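Local coordinates for protein endo-beta-N-acetylglucosaminidase F1 (Bacteroides thetaiotaomicron VPI-5482, PDB 6TCV) that probably cleaves the chitobiose core of high-mannose N-glycans, acting as an endo-beta-N-acetylglucosaminidase, at residues H78-F82 with Q318-D322; T124-A130 with H147-K153; N180-S186 with I435-D441. The protein carries 2 engineered substitutions. All blocks are in the same frame, centred on the assembly; numbering follows the deposited sequence. Where two conformers were deposited one is given.

Contact 2 pairs two strands within the mixed sheet of the N-terminal region, and contact 1 carries that region onto helix 306-319 of the probable (beta/alpha)8 barrel. Their centres lie 11 Å apart and they touch, because F82 and D322 reach T124 while F82 and P321 reach L151. Contact 3, with its centre 32 Å from that of contact 1 and 36 Å from that of contact 2, joins the loop after strand 169-175 to the C-terminal end near bound mannose, across the chain's centre from contact 2. Along the chain contact 2 is nested inside the loop closed by contact 1 and closes before contact 3 opens, whereas the segments of contacts 1 and 3 alternate.

Contact 1 (H78-F82 with Q318-D322); sequences HNTDF and QAMPD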
# COMPACT_ATOMS: atom_id res chain seq x y z
N HIS A 78 -11.76 15.27 -4.42
CA HIS A 78 -10.54 14.47 -4.46
C HIS A 78 -9.86 14.47 -5.81
O HIS A 78 -8.79 13.86 -5.95
CB HIS A 78 -10.83 13.01 -4.05
CG HIS A 78 -11.24 12.87 -2.64
ND1 HIS A 78 -10.32 12.75 -1.62
CD2 HIS A 78 -12.46 12.96 -2.04
CE1 HIS A 78 -10.95 12.73 -0.46
NE2 HIS A 78 -12.25 12.85 -0.69
N ASN A 79 -10.45 15.17 -6.79
CA ASN A 79 -9.95 15.16 -8.15
C ASN A 79 -9.81 13.73 -8.66
O ASN A 79 -8.84 13.37 -9.32
CB ASN A 79 -8.65 15.95 -8.27
CG ASN A 79 -8.89 17.43 -8.12
OD1 ASN A 79 -9.77 17.98 -8.77
ND2 ASN A 79 -8.08 18.09 -7.30
N THR A 80 -10.83 12.93 -8.40
CA THR A 80 -10.88 11.54 -8.84
C THR A 80 -12.01 11.39 -9.86
O THR A 80 -12.78 12.31 -10.08
CB THR A 80 -11.05 10.60 -7.62
OG1 THR A 80 -12.15 11.09 -6.82
CG2 THR A 80 -9.81 10.52 -6.78
N ASP A 81 -12.13 10.20 -10.44
CA ASP A 81 -13.12 9.99 -11.50
C ASP A 81 -13.78 8.63 -11.33
O ASP A 81 -14.04 7.93 -12.32
CB ASP A 81 -12.48 10.10 -12.89
N PHE A 82 -14.03 8.23 -10.09
CA PHE A 82 -14.61 6.91 -9.85
C PHE A 82 -16.02 6.88 -10.44
O PHE A 82 -16.81 7.78 -10.24
CB PHE A 82 -14.69 6.61 -8.35
CG PHE A 82 -13.36 6.71 -7.62
CD1 PHE A 82 -12.28 5.97 -8.03
CD2 PHE A 82 -13.21 7.50 -6.51
CE1 PHE A 82 -11.07 6.05 -7.38
CE2 PHE A 82 -12.02 7.56 -5.81
CZ PHE A 82 -10.92 6.82 -6.27
N GLN A 318 -5.62 11.65 0.46
CA GLN A 318 -6.70 12.43 -0.12
C GLN A 318 -6.63 12.44 -1.64
O GLN A 318 -7.68 12.49 -2.29
CB GLN A 318 -6.67 13.86 0.42
CG GLN A 318 -6.89 14.02 1.91
CD GLN A 318 -7.78 12.95 2.52
OE1 GLN A 318 -8.97 12.90 2.23
NE2 GLN A 318 -7.21 12.10 3.37
N ALA A 319 -5.43 12.42 -2.21
CA ALA A 319 -5.24 12.51 -3.65
C ALA A 319 -5.35 11.15 -4.32
O ALA A 319 -5.61 11.09 -5.53
CB ALA A 319 -3.87 13.13 -3.95
N MET A 320 -5.18 10.05 -3.59
CA MET A 320 -5.35 8.69 -4.13
C MET A 320 -6.01 7.81 -3.06
O MET A 320 -5.41 6.85 -2.55
CB MET A 320 -4.04 8.08 -4.67
CG MET A 320 -2.86 8.00 -3.74
SD MET A 320 -1.42 7.40 -4.69
CE MET A 320 -0.24 7.03 -3.38
N PRO A 321 -7.30 8.07 -2.80
CA PRO A 321 -7.94 7.40 -1.66
C PRO A 321 -8.13 5.92 -1.87
O PRO A 321 -8.31 5.18 -0.88
CB PRO A 321 -9.27 8.12 -1.51
CG PRO A 321 -9.50 8.75 -2.84
CD PRO A 321 -8.15 9.10 -3.38
N ASP A 322 -8.15 5.42 -3.09
CA ASP A 322 -8.26 3.97 -3.28
C ASP A 322 -6.91 3.25 -3.27
O ASP A 322 -6.91 2.02 -3.37
CB ASP A 322 -9.05 3.65 -4.56
CG ASP A 322 -8.39 4.20 -5.79
OD1 ASP A 322 -7.76 5.26 -5.72
OD2 ASP A 322 -8.56 3.58 -6.86
O HOH W 1 -6.53 12.99 -7.19
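H78 and Q318 form the close part of this contact: H78 ND1 donates to Q318 O at 2.7 Å, nearly straight at 168°, with the acceptor in the plane of the imidazole and the donor on a carbonyl lone pair. Having CG beside its own backbone N (chi1 -66°) turns the ring edge onto the last turn of helix 306-319. There H78 CE1 also comes within 3.3 Å of Q318 OE1, whose amide partner NE2 is bonded to Y314 O. A leucine in place of H78 has no N-H to offer, and Q318 O would probably be left without this mate, the loop less firmly tied to the helix end. Further along the packing is plain and apolar, T80 CG2 meeting P321 CD at 4.0 Å and F82 CE2 approaching P321 CG at 4.1 Å. In one of two D322 conformers, OD1 lies at the edge of the F82 ring and OD2 is bonded to T124 OG1. The other side is looser and wetter. H78 O and A319 O, both acceptors, are spanned by a water 2.7 Å from each; more acceptors surround it than it has protons, and N79 beside it is exposed. Y74 of helix 68-78 meets the H78 ring and packs on T80, F82 and P321, L151 of strand 147-154 packs on F82, P321 and D322, and helix 262-278 backs A319 and M320.

Contact 2 (T124-A130 with H147-K153); sequences TYAIPVA and HCIYLVK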
# COMPACT_ATOMS: atom_id res chain seq x y z
N THR A 124 -11.72 1.19 -10.04
CA THR A 124 -12.40 1.41 -8.78
C THR A 124 -13.75 2.08 -8.97
O THR A 124 -13.87 3.08 -9.69
CB THR A 124 -11.53 2.29 -7.88
OG1 THR A 124 -10.33 1.63 -7.62
CG2 THR A 124 -12.23 2.60 -6.56
N TYR A 125 -14.80 1.50 -8.39
CA TYR A 125 -16.15 2.02 -8.40
C TYR A 125 -16.50 2.53 -7.01
O TYR A 125 -15.89 2.15 -6.02
CB TYR A 125 -17.12 0.90 -8.82
CG TYR A 125 -16.89 0.41 -10.23
CD1 TYR A 125 -15.88 -0.49 -10.51
CD2 TYR A 125 -17.70 0.83 -11.26
CE1 TYR A 125 -15.67 -0.95 -11.81
CE2 TYR A 125 -17.50 0.39 -12.55
CZ TYR A 125 -16.49 -0.49 -12.82
OH TYR A 125 -16.33 -0.91 -14.13
N ALA A 126 -17.51 3.36 -6.91
CA ALA A 126 -17.85 3.98 -5.64
C ALA A 126 -19.29 3.68 -5.21
O ALA A 126 -20.20 3.73 -6.02
CB ALA A 126 -17.66 5.50 -5.76
N ILE A 127 -19.45 3.46 -3.92
CA ILE A 127 -20.76 3.45 -3.28
C ILE A 127 -20.77 4.58 -2.28
O ILE A 127 -20.31 4.42 -1.15
CB ILE A 127 -21.05 2.10 -2.59
CG1 ILE A 127 -20.79 0.92 -3.50
CG2 ILE A 127 -22.48 2.04 -2.08
CD1 ILE A 127 -20.79 -0.44 -2.81
N PRO A 128 -21.30 5.75 -2.66
CA PRO A 128 -21.47 6.87 -1.72
C PRO A 128 -22.77 6.64 -0.97
O PRO A 128 -23.82 6.47 -1.58
CB PRO A 128 -21.56 8.09 -2.63
CG PRO A 128 -22.19 7.57 -3.86
CD PRO A 128 -21.72 6.12 -4.03
N VAL A 129 -22.68 6.58 0.34
CA VAL A 129 -23.84 6.35 1.18
C VAL A 129 -24.07 7.60 2.01
O VAL A 129 -23.11 8.28 2.40
CB VAL A 129 -23.54 5.14 2.07
CG1 VAL A 129 -24.74 4.82 2.92
CG2 VAL A 129 -23.21 3.89 1.22
N ALA A 130 -25.34 8.01 2.11
CA ALA A 130 -25.76 9.19 2.86
C ALA A 130 -26.82 8.81 3.88
O ALA A 130 -27.70 8.00 3.59
CB ALA A 130 -26.24 10.33 1.97
N HIS A 147 -22.02 11.61 5.09
CA HIS A 147 -21.71 10.63 4.06
C HIS A 147 -20.54 9.76 4.50
O HIS A 147 -19.63 10.22 5.21
CB HIS A 147 -21.21 11.44 2.84
CG HIS A 147 -22.24 12.38 2.28
ND1 HIS A 147 -23.31 11.96 1.51
CD2 HIS A 147 -22.37 13.72 2.40
CE1 HIS A 147 -24.04 13.01 1.18
NE2 HIS A 147 -23.50 14.09 1.71
N CYS A 148 -20.51 8.51 4.04
CA CYS A 148 -19.32 7.67 3.92
C CYS A 148 -19.21 7.06 2.52
O CYS A 148 -20.13 7.19 1.69
CB CYS A 148 -19.25 6.64 5.04
SG CYS A 148 -20.54 5.46 4.88
N ILE A 149 -18.08 6.43 2.23
CA ILE A 149 -17.85 5.91 0.89
C ILE A 149 -17.14 4.56 0.90
O ILE A 149 -16.26 4.29 1.73
CB ILE A 149 -17.19 6.98 -0.00
CG1 ILE A 149 -17.29 6.57 -1.47
CG2 ILE A 149 -15.71 7.21 0.41
CD1 ILE A 149 -17.13 7.73 -2.43
N TYR A 150 -17.58 3.65 0.02
CA TYR A 150 -16.90 2.39 -0.28
C TYR A 150 -16.30 2.48 -1.68
O TYR A 150 -16.99 2.95 -2.60
CB TYR A 150 -17.86 1.22 -0.27
CG TYR A 150 -18.42 1.05 1.09
CD1 TYR A 150 -19.54 1.78 1.50
CD2 TYR A 150 -17.83 0.15 1.99
CE1 TYR A 150 -20.05 1.66 2.77
CE2 TYR A 150 -18.33 0.05 3.29
CZ TYR A 150 -19.46 0.78 3.64
OH TYR A 150 -20.00 0.69 4.91
N LEU A 151 -15.03 2.12 -1.81
CA LEU A 151 -14.30 2.14 -3.07
C LEU A 151 -14.03 0.69 -3.44
O LEU A 151 -13.22 0.02 -2.80
CB LEU A 151 -13.03 2.99 -2.91
CG LEU A 151 -13.26 4.44 -2.54
CD1 LEU A 151 -11.92 5.17 -2.21
CD2 LEU A 151 -14.07 5.20 -3.58
N VAL A 152 -14.77 0.19 -4.44
CA VAL A 152 -14.91 -1.24 -4.74
C VAL A 152 -14.10 -1.63 -5.95
O VAL A 152 -14.19 -0.97 -7.00
CB VAL A 152 -16.40 -1.61 -4.93
CG1 VAL A 152 -16.55 -3.14 -5.16
CG2 VAL A 152 -17.28 -1.13 -3.76
N LYS A 153 -13.32 -2.69 -5.82
CA LYS A 153 -12.56 -3.29 -6.90
C LYS A 153 -12.86 -4.78 -7.01
O LYS A 153 -12.92 -5.48 -5.99
CB LYS A 153 -11.06 -3.14 -6.62
CG LYS A 153 -10.68 -1.73 -6.19
CD LYS A 153 -9.25 -1.54 -5.68
CE LYS A 153 -8.22 -2.42 -6.33
NZ LYS A 153 -6.95 -2.26 -5.53
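I127 N donates to Y150 O at 2.8 Å, a short, sound bond in the carbonyl plane, and A126 CA adds a weak CA-H contact to Y150 O at 3.3 Å. The Y125-V152 and V129-C148 pairs are doubly bonded in the same antiparallel fashion as I127-Y150. P128 falls in a non-hydrogen-bonded pair with I149, where its missing N-H costs this pairing nothing. On one face V152 CG1 is anti to the backbone N (chi1 -177°), which places CG2 beside that N, where it meets I127 CD1 at 3.7 Å. The Y150 ring presents its edge to I127 O, and Y150 CE1 comes to 4.2 Å from V129 CG2; its hydroxyl is bonded to D27. The other face carries A126 CB against I149 CD1 at 4.0 Å and, near the end, A130 CB 3.4 Å from H147 ND1, a buried nitrogen with no polar partner in the model. L71, Y70 and Y74 of helix 68-78 pack on this second face, I113 and M111 of strand 108-114 on the first. Strands 34-39, 65-66 and 83-84 extend the pair, making it the antiparallel centre of a mixed sheet layered between a helix and a second sheet in the BT_3987-like N-terminal region.

Contact 3 (N180-S186 with I435-D441); sequences NPLNTLS and IFYKKND
N183 lends its side-chain amide to Y437 much as a neighbouring strand would lend its backbone: N183 OD1 accepts from Y437 N at 2.8 Å, and N183 ND2 donates to Y437 O at 3.0 Å. The setting is the (beta/alpha)8 barrel expected of this glycosidase family, where a 3-10 segment in the loop after strand 169-175 receives strand 435-436 of the C-terminal two-stranded antiparallel sheet and the turn that follows. L182 CB sits over the middle of the Y437 ring, 3.6 Å from the centroid and 11° off the normal, a CH-pi contact, while L185 CD1 lies beside the hydroxyl. Further along, S186 OG donates to I435 O at 2.8 Å and is also bonded to Y411. At the opposite end N180 ND2 donates to K438 O at 2.9 Å, its CG anti to the backbone N (chi1 -171°) and hence extended toward the turn. K438 O is held on its other face by D441 N, which closes the type II turn K438-D441.

The second shell fixes these donors. N180 OD1 accepts from L182 N in an Asx turn, and N180 O takes both N183 N and N183 ND2, which restrains the amide that grips Y437. L237 packs on L182 and L185, and F174 on N183. K439 NZ is bonded to N177 O and N222 OD1, and the K439 side chain lies about 6 Å from a bound mannose, too far for direct contact. One water bridges the segments, accepting from N180 N at 2.9 Å and donating to Y437 O at 2.7 Å.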
# COMPACT_ATOMS: atom_id res chain seq x y z
N ASN A 180 15.47 -7.05 -10.58
CA ASN A 180 14.20 -6.96 -11.32
C ASN A 180 13.03 -7.36 -10.41
O ASN A 180 13.05 -8.46 -9.83
CB ASN A 180 14.31 -7.94 -12.49
CG ASN A 180 13.18 -7.85 -13.50
OD1 ASN A 180 12.04 -7.45 -13.15
ND2 ASN A 180 13.44 -8.27 -14.71
N PRO A 181 12.01 -6.51 -10.26
CA PRO A 181 10.88 -6.86 -9.39
C PRO A 181 10.06 -8.01 -9.91
O PRO A 181 9.25 -8.55 -9.13
CB PRO A 181 10.07 -5.56 -9.33
CG PRO A 181 10.39 -4.85 -10.65
CD PRO A 181 11.86 -5.17 -10.88
N LEU A 182 10.24 -8.46 -11.14
CA LEU A 182 9.59 -9.69 -11.57
C LEU A 182 10.01 -10.88 -10.72
O LEU A 182 9.28 -11.88 -10.70
CB LEU A 182 9.84 -9.96 -13.06
CG LEU A 182 9.09 -9.00 -14.01
CD1 LEU A 182 9.51 -9.38 -15.44
CD2 LEU A 182 7.60 -9.00 -13.90
N ASN A 183 11.14 -10.78 -10.00
CA ASN A 183 11.54 -11.81 -9.03
C ASN A 183 10.52 -12.02 -7.93
O ASN A 183 10.60 -13.04 -7.24
CB ASN A 183 12.95 -11.49 -8.50
CG ASN A 183 13.98 -11.85 -9.49
OD1 ASN A 183 14.11 -13.01 -9.90
ND2 ASN A 183 14.75 -10.85 -9.91
N THR A 184 9.51 -11.17 -7.79
CA THR A 184 8.37 -11.49 -6.94
C THR A 184 7.84 -12.88 -7.27
O THR A 184 7.38 -13.62 -6.38
CB THR A 184 7.27 -10.46 -7.18
OG1 THR A 184 7.73 -9.15 -6.83
CG2 THR A 184 6.02 -10.71 -6.37
N LEU A 185 7.84 -13.24 -8.56
CA LEU A 185 7.25 -14.50 -9.03
C LEU A 185 8.08 -15.71 -8.65
O LEU A 185 7.59 -16.84 -8.82
CB LEU A 185 6.98 -14.43 -10.52
CG LEU A 185 6.05 -13.31 -10.93
CD1 LEU A 185 5.90 -13.33 -12.46
CD2 LEU A 185 4.71 -13.30 -10.19
N SER A 186 9.30 -15.52 -8.12
CA SER A 186 10.08 -16.63 -7.59
C SER A 186 9.53 -17.19 -6.29
O SER A 186 10.02 -18.23 -5.85
CB SER A 186 11.51 -16.21 -7.30
OG SER A 186 12.19 -15.66 -8.46
N ILE A 435 12.62 -20.30 -10.81
CA ILE A 435 13.04 -19.32 -11.80
C ILE A 435 13.50 -18.04 -11.11
O ILE A 435 13.27 -17.82 -9.92
CB ILE A 435 11.98 -19.01 -12.88
CG1 ILE A 435 10.60 -18.70 -12.27
CG2 ILE A 435 11.88 -20.17 -13.90
CD1 ILE A 435 10.45 -17.45 -11.46
N PHE A 436 14.13 -17.19 -11.90
CA PHE A 436 14.54 -15.86 -11.49
C PHE A 436 14.60 -14.99 -12.74
O PHE A 436 14.55 -15.49 -13.87
CB PHE A 436 15.90 -15.87 -10.73
CG PHE A 436 17.10 -15.99 -11.63
CD1 PHE A 436 17.49 -17.24 -12.12
CD2 PHE A 436 17.82 -14.86 -12.02
CE1 PHE A 436 18.57 -17.35 -12.97
CE2 PHE A 436 18.89 -15.00 -12.87
CZ PHE A 436 19.22 -16.23 -13.35
N TYR A 437 14.72 -13.69 -12.52
CA TYR A 437 14.78 -12.69 -13.58
C TYR A 437 16.05 -11.86 -13.42
O TYR A 437 16.43 -11.50 -12.30
CB TYR A 437 13.56 -11.78 -13.53
CG TYR A 437 12.27 -12.54 -13.85
CD1 TYR A 437 11.60 -13.28 -12.90
CD2 TYR A 437 11.74 -12.45 -15.10
CE1 TYR A 437 10.42 -13.93 -13.19
CE2 TYR A 437 10.54 -13.12 -15.41
CZ TYR A 437 9.90 -13.84 -14.43
OH TYR A 437 8.71 -14.48 -14.78
N LYS A 438 16.64 -11.53 -14.55
CA LYS A 438 17.77 -10.63 -14.64
C LYS A 438 17.31 -9.19 -14.74
O LYS A 438 16.22 -8.90 -15.20
CB LYS A 438 18.69 -11.01 -15.83
CG LYS A 438 19.29 -12.41 -15.74
CD LYS A 438 20.29 -12.66 -16.86
CE LYS A 438 20.93 -14.05 -16.64
NZ LYS A 438 22.00 -14.12 -17.67
N LYS A 439 18.18 -8.27 -14.35
CA LYS A 439 17.81 -6.86 -14.36
C LYS A 439 17.36 -6.44 -15.77
O LYS A 439 18.03 -6.71 -16.76
CB LYS A 439 19.00 -6.01 -13.88
CG LYS A 439 18.72 -4.49 -13.83
CD LYS A 439 19.90 -3.69 -13.31
CE LYS A 439 19.61 -2.19 -13.41
NZ LYS A 439 20.78 -1.44 -13.09
N ASN A 440 16.19 -5.77 -15.82
CA ASN A 440 15.65 -5.16 -17.03
C ASN A 440 15.27 -6.15 -18.11
O ASN A 440 15.02 -5.74 -19.22
CB ASN A 440 16.54 -4.05 -17.60
CG ASN A 440 16.61 -2.82 -16.67
OD1 ASN A 440 15.76 -2.66 -15.82
ND2 ASN A 440 17.59 -1.96 -16.88
N ASP A 441 15.17 -7.42 -17.79
CA ASP A 441 14.96 -8.48 -18.78
C ASP A 441 13.67 -9.19 -18.39
O ASP A 441 13.55 -9.65 -17.27
CB ASP A 441 16.17 -9.41 -18.73
CG ASP A 441 16.14 -10.52 -19.77
OD1 ASP A 441 15.06 -10.83 -20.34
OD2 ASP A 441 17.24 -11.08 -20.04
O HOH W 2 17.34 -9.18 -11.15